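Molinate hydrolase (Gulosibacter molinativorax, PDB 4UB9) hydrolyses the thiocarbamate herbicide molinate, acting as a zinc-binding member of the amidohydrolase family. Local coordinates at the interface of chains A and B. Coordinates in Å, arbitrary orientation; residue numbers count along the deposited sequence, not the author numbering. Chains: chain A/B, Molinate hydrolase.

Contacts 1, 2 and 3 follow one another along the two-fold interface of chains A and B. The C-alpha centres of contacts 1 and 2 lie about 12 Å apart, those of contacts 2 and 3 about 8 Å, and of contacts 1 and 3 about 19 Å. Residues 247-257 link contact 1 to contact 2; residues 183-191 link contact 2 to contact 3. Contacts 2 and 3 each draw the same residues from both chains, near the symmetry axis, while contact 1 lies off it and recurs with the chains exchanged. The deposited assembly is a tetramer; whether this interface forms in solution the structure alone does not show.

Contact 1: the interface of chains A and B. Residues chain A 254-257; chain B 214, 217-218, 259.
The terminal nitrogen NH2 of B:Arg214 is gripped by three groups of chain A. It donates a hydrogen bond to the backbone carbonyl A:Pro256 O at 2.9 Å; that oxygen lies in the guanidinium plane, whereas the nitrogen stands 63° out of the carbonyl plane. A:Ala255 O, 3.1 Å from NH2, is a second acceptor, on the guanidinium side away from A:Tyr257. The same nitrogen sits over the centre of the A:Tyr257 ring, 3.3 Å from the centroid, as a cation-pi contact with the two planes 31° apart. The phenol oxygen OH is 3.1 Å from B:Arg214 NE but well above the guanidinium plane, so any hydrogen bond there is bent. Bends at chi2 and chi3 curl the arginine back over its own helix, where NH1 bonds to B:Ser217 OG at 2.8 Å. This serine in turn bonds to B:Thr259 O, a second shell that is likely to hold the guanidinium's rotation. With a leucine in place of B:Arg214, the two carbonyls would probably lose their shared donor and the tyrosine face its cation. Beside this, B:Thr218 CG2 packs on A:Pro256 CD. The contact joins the loop following helix 248-251 of chain A to 3-10 helix 214-218 of chain B.

Contact 2: the interface of chains A and B. Residues chain A 183, 247, 250-251; chain B 183, 247, 250-251.
A:Leu247 and B:Leu247 meet tip to tip through their CD1 methyls, 3.9 Å apart, in a two-fold leucine cluster of this amidohydrolase-family protein. Here the packing is tightest. Each Leu247 CD1 also touches the CD1 of the opposite Leu251, with A:Leu247 CD1 4.1 Å from B:Leu251 CD1, so that four methyls interlock in a zigzag running A:Leu251, B:Leu247, A:Leu247, B:Leu251. Leu251 forks across the boundary: while CD1 joins the zigzag, CD2 reaches the backbone of the partner's 3-10 helix 183-185, A:Leu251 CD2 lying 4.0 Å from B:Gly183 CA. Glycine has no side chain to stand between that methyl and the main chain. In each Leu251, CG lies anti to the carbonyl carbon (chi1 -63° in A:Leu251), which sends both branches outward to the other chain.

The Leu250 pair is more sparsely linked, although each Leu250 still buries 27-28 Å². A:Leu250 CD1 faces B:Leu250 CD1 at 4.0 Å, tip to tip, but the CD2 branches do not approach the residues opposite as closely and turn instead toward the Pro188 end of the interface. Leu250 and Leu251 belong to the short helix 248-251, and Leu247 to the loop immediately before it.

Contact 3: the interface of chains A and B. Residues chain A 188, 191; chain B 188, 191.
A:Pro188 and B:Gln191 pair across the interface, and B:Pro188 with A:Gln191 repeats the pairing about the two-fold axis; each of the four residues buries a similar amount of surface, between 23 and 27 Å². The glutamine crosses the proline at about a right angle, its amide lying against the backbone carbonyl and the ring carbon CB. As modelled, B:Gln191 OE1 is 2.9 Å from A:Pro188 O, a clash of two acceptors, and the twin pair A:Gln191 OE1 and B:Pro188 O shows the same distance. The amide orientation is therefore doubtful: exchanging its oxygen and nitrogen would place NE2 where it could donate to the proline carbonyl. In the present assignment NE2 lies instead at the edge of the proline ring, A:Gln191 NE2 being 3.4 Å from B:Pro188 CB.

The two glutamines arrive from opposite directions with their amide planes nearly coplanar, 26° apart; A:Gln191 OE1 and B:Gln191 OE1, as modelled and under the same doubt, are 3.5 Å apart. Each side chain is extended beyond CG (chi2 175°), and this stretched form carries the amide from its own loop to the partner's proline. Pro188 and Gln191 lie on the loop between 3-10 helices 183-185 and 192-195, so like loops of the two chains meet here around the symmetry axis.

Contact 1: the interface of chains A and B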
# COMPACT_ATOMS: atom_id res chain seq x y z
N ARG A 254 -3.90 -9.71 -18.62
CA ARG A 254 -2.98 -10.16 -19.66
C ARG A 254 -1.86 -11.04 -19.14
O ARG A 254 -0.81 -11.13 -19.74
CB ARG A 254 -2.37 -8.93 -20.36
CG ARG A 254 -3.35 -8.23 -21.30
CD ARG A 254 -3.59 -6.74 -21.01
NE ARG A 254 -3.33 -5.94 -22.20
CZ ARG A 254 -4.15 -5.04 -22.75
NH1 ARG A 254 -5.32 -4.74 -22.22
NH2 ARG A 254 -3.77 -4.40 -23.83
N ALA A 255 -2.08 -11.69 -18.02
CA ALA A 255 -1.04 -12.59 -17.45
C ALA A 255 -1.69 -13.81 -16.78
O ALA A 255 -1.52 -14.03 -15.60
CB ALA A 255 -0.20 -11.84 -16.43
N PRO A 256 -2.46 -14.59 -17.54
CA PRO A 256 -3.18 -15.70 -16.97
C PRO A 256 -2.34 -16.95 -16.73
O PRO A 256 -1.27 -17.17 -17.34
CB PRO A 256 -4.23 -15.99 -18.04
CG PRO A 256 -3.49 -15.72 -19.31
CD PRO A 256 -2.67 -14.49 -19.00
N TYR A 257 -2.86 -17.75 -15.82
CA TYR A 257 -2.24 -19.02 -15.38
C TYR A 257 -3.28 -20.11 -15.40
O TYR A 257 -4.50 -19.86 -15.47
CB TYR A 257 -1.79 -18.90 -13.94
CG TYR A 257 -0.73 -17.89 -13.67
CD1 TYR A 257 0.61 -18.22 -13.77
CD2 TYR A 257 -1.06 -16.60 -13.28
CE1 TYR A 257 1.60 -17.27 -13.51
CE2 TYR A 257 -0.07 -15.65 -13.00
CZ TYR A 257 1.25 -15.99 -13.14
OH TYR A 257 2.21 -15.06 -12.84
N ARG B 214 5.34 -12.67 -19.31
CA ARG B 214 4.00 -13.22 -18.94
C ARG B 214 3.02 -13.28 -20.10
O ARG B 214 2.16 -14.14 -20.15
CB ARG B 214 3.38 -12.42 -17.77
CG ARG B 214 4.10 -12.48 -16.43
CD ARG B 214 4.15 -13.92 -15.86
NE ARG B 214 2.79 -14.46 -15.77
CZ ARG B 214 2.28 -15.41 -16.53
NH1 ARG B 214 3.01 -16.06 -17.42
NH2 ARG B 214 1.02 -15.74 -16.33
N SER B 217 1.76 -16.57 -21.89
CA SER B 217 0.66 -17.37 -21.38
C SER B 217 -0.67 -17.04 -22.08
O SER B 217 -1.63 -17.79 -21.93
CB SER B 217 0.45 -17.16 -19.89
OG SER B 217 1.48 -17.72 -19.13
N THR B 218 -0.72 -15.94 -22.84
CA THR B 218 -1.96 -15.52 -23.51
C THR B 218 -2.09 -16.02 -24.95
O THR B 218 -3.16 -15.92 -25.56
CB THR B 218 -2.09 -13.97 -23.64
OG1 THR B 218 -1.11 -13.47 -24.56
CG2 THR B 218 -1.96 -13.28 -22.31
N THR B 259 2.10 -22.03 -15.41
CA THR B 259 2.24 -20.93 -16.35
C THR B 259 1.59 -21.15 -17.72
O THR B 259 1.04 -20.22 -18.34
CB THR B 259 3.71 -20.66 -16.55
OG1 THR B 259 4.30 -20.32 -15.28
CG2 THR B 259 3.94 -19.51 -17.49

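Contact 2: the interface of chains A and B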
# COMPACT_ATOMS: atom_id res chain seq x y z
N GLY A 183 -5.89 -13.37 -2.30
CA GLY A 183 -5.31 -12.70 -3.48
C GLY A 183 -6.23 -12.61 -4.67
O GLY A 183 -6.11 -11.71 -5.53
N LEU A 247 -6.87 -13.78 -10.76
CA LEU A 247 -5.99 -12.71 -10.30
C LEU A 247 -6.05 -11.43 -11.15
O LEU A 247 -5.09 -10.63 -11.18
CB LEU A 247 -4.55 -13.22 -10.30
CG LEU A 247 -4.24 -14.39 -9.40
CD1 LEU A 247 -2.77 -14.76 -9.56
CD2 LEU A 247 -4.52 -14.09 -7.92
N LEU A 250 -5.37 -8.25 -9.24
CA LEU A 250 -3.99 -8.02 -8.83
C LEU A 250 -3.05 -7.79 -9.96
O LEU A 250 -2.19 -6.98 -9.88
CB LEU A 250 -3.44 -9.22 -8.10
CG LEU A 250 -3.23 -9.09 -6.62
CD1 LEU A 250 -2.55 -10.37 -6.17
CD2 LEU A 250 -2.42 -7.88 -6.25
N LEU A 251 -3.21 -8.58 -11.02
CA LEU A 251 -2.24 -8.62 -12.09
C LEU A 251 -2.72 -8.10 -13.45
O LEU A 251 -1.93 -8.02 -14.39
CB LEU A 251 -1.78 -10.08 -12.31
CG LEU A 251 -1.06 -10.67 -11.10
CD1 LEU A 251 -0.75 -12.13 -11.37
CD2 LEU A 251 0.21 -9.90 -10.82
N GLY B 183 4.69 -8.40 -11.31
CA GLY B 183 4.08 -9.16 -10.20
C GLY B 183 4.93 -10.29 -9.63
O GLY B 183 4.86 -10.63 -8.44
N LEU B 247 5.10 -16.28 -8.15
CA LEU B 247 4.35 -15.32 -7.30
C LEU B 247 4.46 -15.54 -5.78
O LEU B 247 3.60 -15.13 -5.00
CB LEU B 247 2.87 -15.38 -7.66
CG LEU B 247 2.54 -15.03 -9.11
CD1 LEU B 247 1.05 -15.20 -9.31
CD2 LEU B 247 2.95 -13.61 -9.46
N LEU B 250 4.21 -12.42 -3.66
CA LEU B 250 2.89 -11.82 -3.56
C LEU B 250 1.92 -12.66 -2.79
O LEU B 250 1.10 -12.14 -2.09
CB LEU B 250 2.25 -11.64 -4.93
CG LEU B 250 2.14 -10.23 -5.47
CD1 LEU B 250 1.38 -10.30 -6.79
CD2 LEU B 250 1.46 -9.29 -4.50
N LEU B 251 1.94 -13.95 -3.05
CA LEU B 251 0.88 -14.84 -2.60
C LEU B 251 1.31 -15.85 -1.58
O LEU B 251 0.49 -16.61 -1.08
CB LEU B 251 0.30 -15.61 -3.81
CG LEU B 251 -0.41 -14.71 -4.84
CD1 LEU B 251 -0.84 -15.54 -6.02
CD2 LEU B 251 -1.60 -14.01 -4.20

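Contact 3: the interface of chains A and B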
# COMPACT_ATOMS: atom_id res chain seq x y z
N PRO A 188 -3.67 -4.14 -6.33
CA PRO A 188 -2.44 -3.63 -5.76
C PRO A 188 -2.65 -2.64 -4.62
O PRO A 188 -1.97 -2.72 -3.61
CB PRO A 188 -1.76 -2.93 -6.96
CG PRO A 188 -2.29 -3.67 -8.16
CD PRO A 188 -3.73 -3.93 -7.79
N GLN A 191 -6.23 -4.03 -0.34
CA GLN A 191 -5.87 -5.25 0.37
C GLN A 191 -6.62 -5.27 1.69
O GLN A 191 -6.11 -4.83 2.74
CB GLN A 191 -4.35 -5.28 0.59
CG GLN A 191 -3.53 -5.35 -0.68
CD GLN A 191 -2.01 -5.27 -0.46
OE1 GLN A 191 -1.26 -4.73 -1.30
NE2 GLN A 191 -1.57 -5.71 0.67
N PRO B 188 3.06 -7.82 -1.15
CA PRO B 188 1.88 -6.99 -0.91
C PRO B 188 2.23 -5.58 -0.51
O PRO B 188 1.62 -4.64 -1.00
CB PRO B 188 1.19 -7.71 0.27
CG PRO B 188 1.57 -9.16 0.09
CD PRO B 188 3.03 -9.08 -0.37
N GLN B 191 5.91 -2.65 -3.86
CA GLN B 191 5.45 -2.51 -5.23
C GLN B 191 6.27 -1.40 -5.91
O GLN B 191 5.92 -0.23 -5.89
CB GLN B 191 3.98 -2.18 -5.25
CG GLN B 191 3.10 -3.26 -4.69
CD GLN B 191 1.63 -2.86 -4.61
OE1 GLN B 191 0.86 -3.40 -3.79
NE2 GLN B 191 1.22 -1.99 -5.47